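Local atomic coordinates of reticulocyte-binding protein 2a (Plasmodium vivax, PDB entry 4Z8N), a protein that probably binds receptors on reticulocytes during red-cell invasion by the malaria parasite, through its alpha-helical erythrocyte-binding domain. Residues 127-130 and 131-135; 246-249 and 250-254; 148-151 and 152-156. All coordinates share one frame; numbering follows the deposited sequence.

Contact 1 (127-130 and 131-135)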
ATOM      1  N   SER A 127     -15.463  -9.868  -6.510  1.00 39.63           N
ATOM      2  CA  SER A 127     -15.329 -11.116  -7.246  1.00 45.95           C
ATOM      3  C   SER A 127     -16.542 -11.339  -8.145  1.00 50.72           C
ATOM      4  O   SER A 127     -16.409 -11.790  -9.284  1.00 46.14           O
ATOM      5  CB  SER A 127     -15.156 -12.289  -6.279  1.00 51.85           C
ATOM      6  OG  SER A 127     -15.010 -13.509  -6.982  1.00 58.46           O
ATOM      7  N   LYS A 128     -17.721 -11.010  -7.627  1.00 54.54           N
ATOM      8  CA  LYS A 128     -18.966 -11.156  -8.376  1.00 56.98           C
ATOM      9  C   LYS A 128     -18.999 -10.238  -9.594  1.00 53.81           C
ATOM     10  O   LYS A 128     -19.427 -10.647 -10.673  1.00 59.34           O
ATOM     11  CB  LYS A 128     -20.167 -10.872  -7.473  1.00 62.91           C
ATOM     12  CG  LYS A 128     -20.630 -12.073  -6.662  1.00 73.43           C
ATOM     13  CD  LYS A 128     -21.492 -11.644  -5.486  1.00 79.52           C
ATOM     14  CE  LYS A 128     -21.141 -12.430  -4.232  1.00 83.85           C
ATOM     15  NZ  LYS A 128     -21.210 -11.584  -3.007  1.00 83.10           N
ATOM     16  N   PHE A 129     -18.545  -9.001  -9.423  1.00 44.74           N
ATOM     17  CA  PHE A 129     -18.493  -8.058 -10.537  1.00 51.73           C
ATOM     18  C   PHE A 129     -17.436  -8.466 -11.557  1.00 53.31           C
ATOM     19  O   PHE A 129     -17.622  -8.278 -12.760  1.00 57.44           O
ATOM     20  CB  PHE A 129     -18.216  -6.638 -10.043  1.00 47.42           C
ATOM     21  CG  PHE A 129     -18.153  -5.617 -11.148  1.00 47.70           C
ATOM     22  CD1 PHE A 129     -19.316  -5.132 -11.728  1.00 49.57           C
ATOM     23  CD2 PHE A 129     -16.933  -5.144 -11.607  1.00 40.19           C
ATOM     24  CE1 PHE A 129     -19.265  -4.195 -12.745  1.00 45.01           C
ATOM     25  CE2 PHE A 129     -16.874  -4.205 -12.626  1.00 40.58           C
ATOM     26  CZ  PHE A 129     -18.041  -3.730 -13.194  1.00 44.27           C
ATOM     27  N   ASN A 130     -16.330  -9.023 -11.072  1.00 49.07           N
ATOM     28  CA  ASN A 130     -15.260  -9.491 -11.946  1.00 47.24           C
ATOM     29  C   ASN A 130     -15.740 -10.590 -12.887  1.00 52.67           C
ATOM     30  O   ASN A 130     -15.360 -10.623 -14.057  1.00 55.11           O
ATOM     31  CB  ASN A 130     -14.072  -9.992 -11.124  1.00 47.16           C
ATOM     32  CG  ASN A 130     -12.891 -10.388 -11.991  1.00 46.08           C
ATOM     33  OD1 ASN A 130     -12.265  -9.539 -12.628  1.00 49.09           O
ATOM     34  ND2 ASN A 130     -12.576 -11.677 -12.015  1.00 40.51           N
ATOM     35  N   GLU A 131     -16.576 -11.487 -12.374  1.00 49.71           N
ATOM     36  CA  GLU A 131     -17.146 -12.545 -13.197  1.00 56.30           C
ATOM     37  C   GLU A 131     -18.112 -11.944 -14.214  1.00 58.69           C
ATOM     38  O   GLU A 131     -18.241 -12.440 -15.334  1.00 57.58           O
ATOM     39  CB  GLU A 131     -17.856 -13.596 -12.334  1.00 59.55           C
ATOM     40  CG  GLU A 131     -18.494 -14.726 -13.138  1.00 70.09           C
ATOM     41  CD  GLU A 131     -18.737 -15.984 -12.317  1.00 78.74           C
ATOM     42  OE1 GLU A 131     -19.819 -16.095 -11.705  1.00 83.53           O
ATOM     43  OE2 GLU A 131     -17.850 -16.865 -12.289  1.00 78.31           O
ATOM     44  N   LYS A 132     -18.772 -10.862 -13.820  1.00 59.37           N
ATOM     45  CA  LYS A 132     -19.729 -10.189 -14.687  1.00 63.79           C
ATOM     46  C   LYS A 132     -19.022  -9.540 -15.874  1.00 62.10           C
ATOM     47  O   LYS A 132     -19.587  -9.442 -16.962  1.00 62.40           O
ATOM     48  CB  LYS A 132     -20.524  -9.144 -13.900  1.00 68.34           C
ATOM     49  CG  LYS A 132     -21.746  -8.612 -14.628  1.00 75.63           C
ATOM     50  CD  LYS A 132     -22.696  -7.907 -13.671  1.00 79.48           C
ATOM     51  CE  LYS A 132     -24.024  -7.600 -14.346  1.00 86.34           C
ATOM     52  NZ  LYS A 132     -25.051  -7.138 -13.372  1.00 90.17           N
ATOM     53  N   ILE A 133     -17.783  -9.105 -15.658  1.00 58.01           N
ATOM     54  CA  ILE A 133     -16.987  -8.492 -16.715  1.00 55.66           C
ATOM     55  C   ILE A 133     -16.766  -9.461 -17.877  1.00 59.86           C
ATOM     56  O   ILE A 133     -16.823  -9.066 -19.042  1.00 64.69           O
ATOM     57  CB  ILE A 133     -15.618  -8.008 -16.182  1.00 50.76           C
ATOM     58  CG1 ILE A 133     -15.813  -6.974 -15.070  1.00 45.56           C
ATOM     59  CG2 ILE A 133     -14.780  -7.409 -17.303  1.00 48.93           C
ATOM     60  CD1 ILE A 133     -14.521  -6.353 -14.576  1.00 41.69           C
ATOM     61  N   TYR A 134     -16.530 -10.730 -17.551  1.00 57.75           N
ATOM     62  CA  TYR A 134     -16.296 -11.759 -18.563  1.00 57.41           C
ATOM     63  C   TYR A 134     -17.444 -11.868 -19.563  1.00 60.95           C
ATOM     64  O   TYR A 134     -17.218 -12.035 -20.761  1.00 62.61           O
ATOM     65  CB  TYR A 134     -16.067 -13.120 -17.900  1.00 59.56           C
ATOM     66  CG  TYR A 134     -14.652 -13.350 -17.418  1.00 58.59           C
ATOM     67  CD1 TYR A 134     -14.238 -12.894 -16.171  1.00 57.06           C
ATOM     68  CD2 TYR A 134     -13.731 -14.030 -18.206  1.00 57.79           C
ATOM     69  CE1 TYR A 134     -12.947 -13.106 -15.725  1.00 55.50           C
ATOM     70  CE2 TYR A 134     -12.438 -14.247 -17.768  1.00 57.79           C
ATOM     71  CZ  TYR A 134     -12.052 -13.783 -16.527  1.00 58.95           C
ATOM     72  OH  TYR A 134     -10.767 -13.993 -16.084  1.00 61.20           O
ATOM     73  N   SER A 135     -18.675 -11.777 -19.069  1.00 62.74           N
ATOM     74  CA  SER A 135     -19.846 -11.891 -19.932  1.00 70.19           C
ATOM     75  C   SER A 135     -20.110 -10.590 -20.687  1.00 67.77           C
ATOM     76  O   SER A 135     -20.685 -10.603 -21.773  1.00 70.80           O
ATOM     77  CB  SER A 135     -21.080 -12.288 -19.118  1.00 75.24           C
ATOM     78  OG  SER A 135     -21.471 -11.248 -18.240  1.00 75.56           O
TER
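Ile133 N is donor to two carbonyls of the preceding turn: a hydrogen bond to Phe129 O at 3.0 Å and a weak one to Asn130 O at 3.3 Å. The neighbouring rungs are ordinary alpha-helical ones, Glu131 N giving to Ser127 O at 3.1 Å and Lys132 N to Lys128 O. Asn130 O has a second neighbour, Tyr134 CD1, which reaches it at 3.3 Å from the edge of the ring and near its plane. The Asn130 amide stands almost perpendicular to that ring (88°), with ND2 at the ring edge, 4.0 Å from Tyr134 CE1. Ser135 OG donates to Lys132 O at 2.9 Å; serine suits this place because its short hydroxyl can reach back to a backbone carbonyl. Tyr134 O probably accepts from Lys250 NZ of helix 246-297. Phe129 holds CG anti to its backbone N (chi1 -180°), which puts CE2 3.7 Å from Ile133 CD1, apolar residues that suit the buried face of this helix. Helix 119-136 of the Rh5-type coiled-coil domain turns both inward: Phe129 packs on Ala51 and Val56 of helix 42-69, and both residues meet Phe31 of helix 26-37.

Contact 2 (246-249 and 250-254); sequences LSTL and KKLYF
With chi1 of -168° Leu249 swings its CG away from its own backbone N, and Tyr253, at -77°, sets its ring beside its own N on the next turn, which brings isobutyl group and ring together. Leu249 CG then lies over one face of the phenol ring, 4.0 Å from the centroid, in a CH-pi contact. The two methyls divide the far part of the ring between them: CD1 touches Tyr253 CE1 at 3.5 Å, and CD2 approaches the hydroxyl, 3.6 Å from Tyr253 OH. Leucine suits the place because its branching lets CG sit over the ring while the methyls reach CE1 and the hydroxyl. The backbone links the same pair, Tyr253 N giving to Leu249 O at 2.9 Å with an angle of 165° at the hydrogen. Lys250 N also bonds to Leu246 O, and the aliphatic start of the Lys250 chain passes that carbonyl, CG 3.5 Å from Leu246 O. Tyrosine offers both a broad apolar ring and a polar end, and Tyr253 OH bonds to His41. Lys250 NZ likewise reaches beyond the helix, to Tyr134 O and Asn138 OD1. This first part of helix 246-297 packs against two others: Tyr253 and Leu252 touch Tyr151 of helix 149-162, while Phe254 packs on Tyr30 and Ile34 of helix 26-37.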
ATOM      1  N   LEU A 246     -11.626 -14.967 -29.123  1.00 70.60           N
ATOM      2  CA  LEU A 246     -12.103 -14.038 -28.101  1.00 67.25           C
ATOM      3  C   LEU A 246     -11.770 -14.487 -26.681  1.00 71.51           C
ATOM      4  O   LEU A 246     -11.388 -13.669 -25.843  1.00 71.82           O
ATOM      5  CB  LEU A 246     -13.615 -13.835 -28.231  1.00 65.73           C
ATOM      6  CG  LEU A 246     -14.247 -12.908 -27.188  1.00 62.59           C
ATOM      7  CD1 LEU A 246     -13.609 -11.526 -27.234  1.00 55.43           C
ATOM      8  CD2 LEU A 246     -15.752 -12.812 -27.386  1.00 64.44           C
ATOM      9  N   SER A 247     -11.923 -15.781 -26.412  1.00 73.71           N
ATOM     10  CA  SER A 247     -11.641 -16.328 -25.088  1.00 73.61           C
ATOM     11  C   SER A 247     -10.206 -16.026 -24.672  1.00 72.64           C
ATOM     12  O   SER A 247      -9.927 -15.751 -23.504  1.00 72.06           O
ATOM     13  CB  SER A 247     -11.890 -17.836 -25.064  1.00 77.71           C
ATOM     14  OG  SER A 247     -10.979 -18.513 -25.912  1.00 79.73           O
ATOM     15  N   THR A 248      -9.301 -16.079 -25.643  1.00 72.08           N
ATOM     16  CA  THR A 248      -7.906 -15.729 -25.419  1.00 68.18           C
ATOM     17  C   THR A 248      -7.766 -14.229 -25.187  1.00 64.83           C
ATOM     18  O   THR A 248      -7.042 -13.792 -24.292  1.00 61.61           O
ATOM     19  CB  THR A 248      -7.024 -16.149 -26.612  1.00 69.98           C
ATOM     20  OG1 THR A 248      -7.078 -17.572 -26.771  1.00 74.46           O
ATOM     21  CG2 THR A 248      -5.580 -15.719 -26.394  1.00 70.45           C
ATOM     22  N   LEU A 249      -8.477 -13.451 -25.996  1.00 63.66           N
ATOM     23  CA  LEU A 249      -8.409 -11.995 -25.942  1.00 61.68           C
ATOM     24  C   LEU A 249      -8.800 -11.448 -24.575  1.00 60.27           C
ATOM     25  O   LEU A 249      -8.163 -10.525 -24.065  1.00 60.17           O
ATOM     26  CB  LEU A 249      -9.308 -11.384 -27.018  1.00 63.82           C
ATOM     27  CG  LEU A 249      -9.115  -9.889 -27.266  1.00 64.97           C
ATOM     28  CD1 LEU A 249      -7.797  -9.640 -27.982  1.00 66.74           C
ATOM     29  CD2 LEU A 249     -10.283  -9.315 -28.056  1.00 64.33           C
ATOM     30  N   LYS A 250      -9.852 -12.015 -23.992  1.00 59.96           N
ATOM     31  CA  LYS A 250     -10.318 -11.595 -22.673  1.00 60.44           C
ATOM     32  C   LYS A 250      -9.221 -11.753 -21.629  1.00 59.84           C
ATOM     33  O   LYS A 250      -9.001 -10.863 -20.804  1.00 56.85           O
ATOM     34  CB  LYS A 250     -11.552 -12.396 -22.252  1.00 63.59           C
ATOM     35  CG  LYS A 250     -12.797 -12.113 -23.069  1.00 66.44           C
ATOM     36  CD  LYS A 250     -14.049 -12.443 -22.271  1.00 68.97           C
ATOM     37  CE  LYS A 250     -14.896 -13.493 -22.965  1.00 75.06           C
ATOM     38  NZ  LYS A 250     -16.166 -13.752 -22.231  1.00 78.20           N
ATOM     39  N   LYS A 251      -8.534 -12.889 -21.674  1.00 61.73           N
ATOM     40  CA  LYS A 251      -7.474 -13.180 -20.717  1.00 61.39           C
ATOM     41  C   LYS A 251      -6.268 -12.272 -20.937  1.00 58.84           C
ATOM     42  O   LYS A 251      -5.638 -11.828 -19.977  1.00 55.28           O
ATOM     43  CB  LYS A 251      -7.060 -14.650 -20.805  1.00 66.63           C
ATOM     44  CG  LYS A 251      -6.412 -15.180 -19.545  1.00 69.74           C
ATOM     45  CD  LYS A 251      -5.566 -16.403 -19.830  1.00 76.55           C
ATOM     46  CE  LYS A 251      -4.784 -16.807 -18.605  1.00 78.11           C
ATOM     47  NZ  LYS A 251      -5.609 -16.680 -17.366  1.00 76.75           N
ATOM     48  N   LEU A 252      -5.953 -11.992 -22.200  1.00 58.29           N
ATOM     49  CA  LEU A 252      -4.876 -11.064 -22.526  1.00 54.48           C
ATOM     50  C   LEU A 252      -5.198  -9.677 -21.978  1.00 52.06           C
ATOM     51  O   LEU A 252      -4.343  -9.022 -21.378  1.00 46.09           O
ATOM     52  CB  LEU A 252      -4.647 -11.003 -24.040  1.00 55.43           C
ATOM     53  CG  LEU A 252      -3.738 -12.075 -24.645  1.00 55.80           C
ATOM     54  CD1 LEU A 252      -3.578 -11.862 -26.140  1.00 61.05           C
ATOM     55  CD2 LEU A 252      -2.379 -12.080 -23.958  1.00 54.95           C
ATOM     56  N   TYR A 253      -6.439  -9.243 -22.183  1.00 51.24           N
ATOM     57  CA  TYR A 253      -6.911  -7.972 -21.647  1.00 45.41           C
ATOM     58  C   TYR A 253      -6.797  -7.945 -20.126  1.00 45.29           C
ATOM     59  O   TYR A 253      -6.216  -7.025 -19.549  1.00 45.32           O
ATOM     60  CB  TYR A 253      -8.369  -7.713 -22.045  1.00 49.78           C
ATOM     61  CG  TYR A 253      -8.599  -7.246 -23.468  1.00 51.31           C
ATOM     62  CD1 TYR A 253      -7.604  -7.342 -24.433  1.00 52.35           C
ATOM     63  CD2 TYR A 253      -9.822  -6.698 -23.842  1.00 52.24           C
ATOM     64  CE1 TYR A 253      -7.826  -6.910 -25.735  1.00 57.55           C
ATOM     65  CE2 TYR A 253     -10.053  -6.264 -25.136  1.00 53.76           C
ATOM     66  CZ  TYR A 253      -9.054  -6.372 -26.078  1.00 55.77           C
ATOM     67  OH  TYR A 253      -9.290  -5.937 -27.363  1.00 58.53           O
ATOM     68  N   PHE A 254      -7.354  -8.967 -19.487  1.00 43.39           N
ATOM     69  CA  PHE A 254      -7.470  -9.005 -18.035  1.00 45.69           C
ATOM     70  C   PHE A 254      -6.113  -9.146 -17.351  1.00 46.78           C
ATOM     71  O   PHE A 254      -5.867  -8.523 -16.321  1.00 42.41           O
ATOM     72  CB  PHE A 254      -8.395 -10.147 -17.606  1.00 48.91           C
ATOM     73  CG  PHE A 254      -9.826  -9.973 -18.048  1.00 49.26           C
ATOM     74  CD1 PHE A 254     -10.289  -8.743 -18.493  1.00 48.61           C
ATOM     75  CD2 PHE A 254     -10.707 -11.041 -18.016  1.00 52.98           C
ATOM     76  CE1 PHE A 254     -11.602  -8.583 -18.899  1.00 50.76           C
ATOM     77  CE2 PHE A 254     -12.023 -10.888 -18.421  1.00 55.45           C
ATOM     78  CZ  PHE A 254     -12.470  -9.657 -18.863  1.00 54.10           C
TER

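Contact 3 (148-151 and 152-156); sequences TDTY and EIMLE
Tyr151 and Leu155, one turn apart, lie side by side and point the same way. Following the tyrosine outward, CB sits 3.1 Å from Glu152 N, its neighbour in sequence. With chi1 at 171°, CG turns away from the backbone N of Tyr151, and the ring projects outward from the helix, leaning toward the next turn: CG and CD2 both lie 3.6 Å from Glu152 N, while the far half leaves the backbone. There Leu155 CD2 takes over, approaching obliquely at 4.1 Å from Tyr151 CE2 and lying at similar range from CZ. The tip, Tyr151 OH, ends 4.0 Å from the same methyl, a loose van der Waals touch. Leucine suits the spot because a branched, flexible chain can lay one methyl along the outer ring. The backbone links the same pair, Leu155 N giving to Tyr151 O at 3.0 Å, and the straightest rung is Met154 N to Thr150 O, 170° at the hydrogen. Thr148 stands at the N-cap position and its carbonyl accepts from Glu152 N at 3.1 Å; its side chain makes no capping bond. Asp149 and Glu152 suit the exposed first turn, where acidic groups probably interact well with the helix dipole. In the bundle, helix 149-162 meets Leu235 of helix 199-237 through Tyr151 and Leu155, while Met154 packs on Tyr36 and Tyr37 of helix 26-37.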
ATOM      1  N   THR A 148      -5.805  -8.014 -32.436  1.00 68.67           N
ATOM      2  CA  THR A 148      -5.089  -7.692 -31.207  1.00 65.28           C
ATOM      3  C   THR A 148      -4.630  -6.236 -31.126  1.00 65.47           C
ATOM      4  O   THR A 148      -3.666  -5.926 -30.424  1.00 63.65           O
ATOM      5  CB  THR A 148      -3.858  -8.603 -31.043  1.00 64.03           C
ATOM      6  OG1 THR A 148      -2.943  -8.370 -32.121  1.00 66.25           O
ATOM      7  CG2 THR A 148      -4.276 -10.066 -31.049  1.00 67.28           C
ATOM      8  N   ASP A 149      -5.325  -5.347 -31.829  1.00 66.60           N
ATOM      9  CA  ASP A 149      -4.964  -3.931 -31.849  1.00 67.71           C
ATOM     10  C   ASP A 149      -5.023  -3.296 -30.462  1.00 59.62           C
ATOM     11  O   ASP A 149      -4.029  -2.750 -29.983  1.00 57.38           O
ATOM     12  CB  ASP A 149      -5.875  -3.155 -32.805  1.00 74.83           C
ATOM     13  CG  ASP A 149      -5.599  -3.472 -34.262  1.00 87.76           C
ATOM     14  OD1 ASP A 149      -4.535  -4.057 -34.555  1.00 90.49           O
ATOM     15  OD2 ASP A 149      -6.444  -3.128 -35.116  1.00 94.18           O
ATOM     16  N   THR A 150      -6.190  -3.369 -29.825  1.00 57.17           N
ATOM     17  CA  THR A 150      -6.407  -2.750 -28.520  1.00 52.72           C
ATOM     18  C   THR A 150      -5.435  -3.291 -27.475  1.00 49.80           C
ATOM     19  O   THR A 150      -4.908  -2.535 -26.656  1.00 46.85           O
ATOM     20  CB  THR A 150      -7.858  -2.960 -28.037  1.00 49.10           C
ATOM     21  OG1 THR A 150      -8.736  -2.110 -28.784  1.00 54.69           O
ATOM     22  CG2 THR A 150      -7.999  -2.630 -26.561  1.00 48.07           C
ATOM     23  N   TYR A 151      -5.190  -4.597 -27.517  1.00 50.11           N
ATOM     24  CA  TYR A 151      -4.244  -5.220 -26.602  1.00 50.65           C
ATOM     25  C   TYR A 151      -2.842  -4.646 -26.779  1.00 52.94           C
ATOM     26  O   TYR A 151      -2.159  -4.349 -25.800  1.00 54.35           O
ATOM     27  CB  TYR A 151      -4.215  -6.738 -26.796  1.00 54.71           C
ATOM     28  CG  TYR A 151      -3.104  -7.418 -26.026  1.00 56.83           C
ATOM     29  CD1 TYR A 151      -3.214  -7.631 -24.658  1.00 56.30           C
ATOM     30  CD2 TYR A 151      -1.943  -7.837 -26.664  1.00 60.03           C
ATOM     31  CE1 TYR A 151      -2.200  -8.246 -23.949  1.00 57.38           C
ATOM     32  CE2 TYR A 151      -0.923  -8.453 -25.961  1.00 61.02           C
ATOM     33  CZ  TYR A 151      -1.059  -8.654 -24.604  1.00 58.53           C
ATOM     34  OH  TYR A 151      -0.050  -9.266 -23.897  1.00 59.07           O
ATOM     35  N   GLU A 152      -2.419  -4.489 -28.030  1.00 57.86           N
ATOM     36  CA  GLU A 152      -1.081  -3.986 -28.314  1.00 60.05           C
ATOM     37  C   GLU A 152      -0.947  -2.516 -27.919  1.00 55.94           C
ATOM     38  O   GLU A 152       0.100  -2.092 -27.423  1.00 51.79           O
ATOM     39  CB  GLU A 152      -0.735  -4.171 -29.793  1.00 64.09           C
ATOM     40  CG  GLU A 152       0.684  -3.749 -30.144  1.00 73.26           C
ATOM     41  CD  GLU A 152       1.018  -3.963 -31.608  1.00 88.82           C
ATOM     42  OE1 GLU A 152       0.324  -3.385 -32.470  1.00 98.29           O
ATOM     43  OE2 GLU A 152       1.979  -4.708 -31.894  1.00 91.56           O
ATOM     44  N   ILE A 153      -2.009  -1.745 -28.135  1.00 52.61           N
ATOM     45  CA  ILE A 153      -2.021  -0.333 -27.755  1.00 51.67           C
ATOM     46  C   ILE A 153      -1.876  -0.163 -26.248  1.00 44.76           C
ATOM     47  O   ILE A 153      -1.014   0.581 -25.775  1.00 41.45           O
ATOM     48  CB  ILE A 153      -3.314   0.366 -28.210  1.00 52.14           C
ATOM     49  CG1 ILE A 153      -3.367   0.443 -29.736  1.00 48.77           C
ATOM     50  CG2 ILE A 153      -3.410   1.759 -27.603  1.00 51.20           C
ATOM     51  CD1 ILE A 153      -2.209   1.196 -30.343  1.00 54.05           C
ATOM     52  N   MET A 154      -2.722  -0.862 -25.500  1.00 41.95           N
ATOM     53  CA  MET A 154      -2.727  -0.760 -24.047  1.00 42.41           C
ATOM     54  C   MET A 154      -1.427  -1.275 -23.443  1.00 42.87           C
ATOM     55  O   MET A 154      -0.935  -0.725 -22.459  1.00 37.40           O
ATOM     56  CB  MET A 154      -3.915  -1.526 -23.465  1.00 41.74           C
ATOM     57  CG  MET A 154      -5.270  -0.920 -23.794  1.00 42.02           C
ATOM     58  SD  MET A 154      -5.400   0.796 -23.259  1.00 41.57           S
ATOM     59  CE  MET A 154      -5.007   0.632 -21.516  1.00 30.42           C
ATOM     60  N   LEU A 155      -0.878  -2.334 -24.031  1.00 45.61           N
ATOM     61  CA  LEU A 155       0.381  -2.896 -23.557  1.00 47.29           C
ATOM     62  C   LEU A 155       1.495  -1.870 -23.710  1.00 42.83           C
ATOM     63  O   LEU A 155       2.337  -1.720 -22.828  1.00 36.49           O
ATOM     64  CB  LEU A 155       0.730  -4.183 -24.314  1.00 46.22           C
ATOM     65  CG  LEU A 155       1.975  -4.929 -23.822  1.00 47.83           C
ATOM     66  CD1 LEU A 155       1.819  -5.329 -22.362  1.00 46.91           C
ATOM     67  CD2 LEU A 155       2.267  -6.148 -24.685  1.00 50.37           C
ATOM     68  N   GLU A 156       1.486  -1.159 -24.832  1.00 44.63           N
ATOM     69  CA  GLU A 156       2.473  -0.120 -25.091  1.00 50.07           C
ATOM     70  C   GLU A 156       2.334   1.014 -24.081  1.00 44.70           C
ATOM     71  O   GLU A 156       3.327   1.581 -23.624  1.00 46.13           O
ATOM     72  CB  GLU A 156       2.330   0.418 -26.517  1.00 60.16           C
ATOM     73  CG  GLU A 156       3.366   1.467 -26.890  1.00 70.24           C
ATOM     74  CD  GLU A 156       4.785   0.931 -26.838  1.00 80.88           C
ATOM     75  OE1 GLU A 156       4.990  -0.250 -27.190  1.00 85.40           O
ATOM     76  OE2 GLU A 156       5.693   1.690 -26.439  1.00 85.33           O
TER

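Along the chain the order is contact 1, contact 3, contact 2, on helices 119-136, 149-162 and 246-297, all in the Rh5-type coiled-coil domain and on the same side of the chain's centre. In space contact 2 lies between the others: its centre is about 13 Å from that of contact 1 and about 12 Å from that of contact 3. Contacts 1 and 3 do not touch, their nearest atoms being about 12 Å apart. Contact 2 meets contact 1 through the rings of Tyr134 and Phe254, and contact 3 where Tyr253 packs on Thr150. The start of the long C-terminal helix thus joins two helices that follow each other in sequence but whose segments in contacts 1 and 3 do not meet.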